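Local coordinates for protein putative amidohydrolase (Unidentified, PDB 3MKV) that probably acts as a zinc-dependent prolidase of the amidohydrolase superfamily, hydrolysing dipeptides that end in proline, at residues A118-S121 with P127-F130. Sequence-based numbering, arbitrary orientation.
Sequences AVES and PRLF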
loop_
_atom_site.group_PDB
_atom_site.type_symbol
_atom_site.label_atom_id
_atom_site.label_comp_id
_atom_site.label_asym_id
_atom_site.label_seq_id
_atom_site.Cartn_x
_atom_site.Cartn_y
_atom_site.Cartn_z
ATOM N N ALA A 118 -8.374 -9.148 33.521
ATOM C CA ALA A 118 -7.319 -9.626 34.403
ATOM C C ALA A 118 -7.670 -9.451 35.897
ATOM O O ALA A 118 -7.509 -10.382 36.698
ATOM C CB ALA A 118 -6.036 -8.909 34.072
ATOM N N VAL A 119 -8.138 -8.258 36.266
ATOM C CA VAL A 119 -8.606 -8.009 37.625
ATOM C C VAL A 119 -9.854 -8.820 37.978
ATOM O O VAL A 119 -9.924 -9.431 39.042
ATOM C CB VAL A 119 -8.946 -6.514 37.881
ATOM C CG1 VAL A 119 -9.521 -6.348 39.273
ATOM C CG2 VAL A 119 -7.726 -5.636 37.719
ATOM N N GLU A 120 -10.857 -8.814 37.109
ATOM C CA GLU A 120 -12.106 -9.456 37.478
ATOM C C GLU A 120 -11.947 -10.962 37.618
ATOM O O GLU A 120 -12.628 -11.584 38.432
ATOM C CB GLU A 120 -13.246 -9.082 36.527
ATOM C CG GLU A 120 -13.709 -7.635 36.676
ATOM C CD GLU A 120 -14.165 -7.280 38.098
ATOM O OE1 GLU A 120 -15.208 -7.826 38.531
ATOM O OE2 GLU A 120 -13.497 -6.447 38.773
ATOM N N SER A 121 -11.045 -11.548 36.833
ATOM C CA SER A 121 -10.782 -12.982 36.917
ATOM C C SER A 121 -9.852 -13.332 38.088
ATOM O O SER A 121 -9.559 -14.503 38.338
ATOM C CB SER A 121 -10.183 -13.489 35.606
ATOM O OG SER A 121 -8.817 -13.114 35.507
ATOM N N PRO A 127 -8.106 -2.318 41.847
ATOM C CA PRO A 127 -9.436 -1.742 41.871
ATOM C C PRO A 127 -10.269 -2.320 40.728
ATOM O O PRO A 127 -9.725 -2.717 39.705
ATOM C CB PRO A 127 -9.182 -0.252 41.623
ATOM C CG PRO A 127 -7.715 -0.044 41.789
ATOM C CD PRO A 127 -7.066 -1.348 41.476
ATOM N N ARG A 128 -11.579 -2.381 40.912
ATOM C CA ARG A 128 -12.478 -2.643 39.815
ATOM C C ARG A 128 -12.223 -1.551 38.791
ATOM O O ARG A 128 -12.054 -0.383 39.153
ATOM C CB ARG A 128 -13.923 -2.600 40.307
ATOM C CG ARG A 128 -14.946 -2.586 39.202
ATOM C CD ARG A 128 -16.344 -2.481 39.768
ATOM N NE ARG A 128 -16.632 -3.529 40.744
ATOM C CZ ARG A 128 -16.430 -3.402 42.051
ATOM N NH1 ARG A 128 -15.930 -2.273 42.534
ATOM N NH2 ARG A 128 -16.732 -4.403 42.872
ATOM N N LEU A 129 -12.169 -1.925 37.515
ATOM C CA LEU A 129 -11.708 -0.996 36.474
ATOM C C LEU A 129 -12.809 -0.574 35.524
ATOM O O LEU A 129 -13.461 -1.406 34.905
ATOM C CB LEU A 129 -10.565 -1.610 35.670
ATOM C CG LEU A 129 -9.185 -1.807 36.307
ATOM C CD1 LEU A 129 -8.196 -2.239 35.231
ATOM C CD2 LEU A 129 -8.693 -0.537 36.977
ATOM N N PHE A 130 -13.016 0.728 35.412
ATOM C CA PHE A 130 -13.857 1.276 34.353
ATOM C C PHE A 130 -12.941 1.973 33.355
ATOM O O PHE A 130 -12.458 3.085 33.608
ATOM C CB PHE A 130 -14.874 2.264 34.915
ATOM C CG PHE A 130 -16.069 1.611 35.545
ATOM C CD1 PHE A 130 -15.983 1.044 36.811
ATOM C CD2 PHE A 130 -17.279 1.574 34.881
ATOM C CE1 PHE A 130 -17.078 0.453 37.397
ATOM C CE2 PHE A 130 -18.385 0.974 35.464
ATOM C CZ PHE A 130 -18.286 0.414 36.725
HETATM O O HOH W 1 -12.495 -4.662 36.738
HETATM O O HOH W 2 -17.181 -6.193 40.342
#
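With CG1 opposite the backbone N (chi1 176°), Val119 spreads both methyls toward Pro127 and Leu129, while Glu120, folded back at chi2 (-57°), turns its carboxylate so that OE2 comes over the start of the Arg128 side chain, 4.1 Å from CG. The contact joins the end of helix 113-120 to the start of strand 128-131 in the beta-alpha-beta unit that begins with strand 102-107, part of the TIM-barrel-type amidohydrolase fold; backbone bonds from Arg128 to Thr103 and Val105 document the strand pairing. Direct contact is light: Val119 CG1 lies 3.7 Å from Pro127 O, and its CG2 meets Leu129 CD1 at 4.2 Å. Met94 of helix 83-99 also packs on Val119. Two waters carry the polar link. One donates to Glu120 OE2 (2.9 Å) and accepts from the backbone N of Leu129 (2.9 Å). Glu120 OE2 stays 4.7 Å from Arg128 NE, so the opposite charges may attract without direct contact. Salt bridges from NH1 to Asp379 and from NH2 to Asp407 hold the guanidinium, with Thr104 OG1 bonded to NH1. A second water lies 3.1 Å from Glu120 OE1, a bond it may share with other acceptors, and, at the guanidinium edge and in its plane, accepts from Arg128 NE at 2.7 Å.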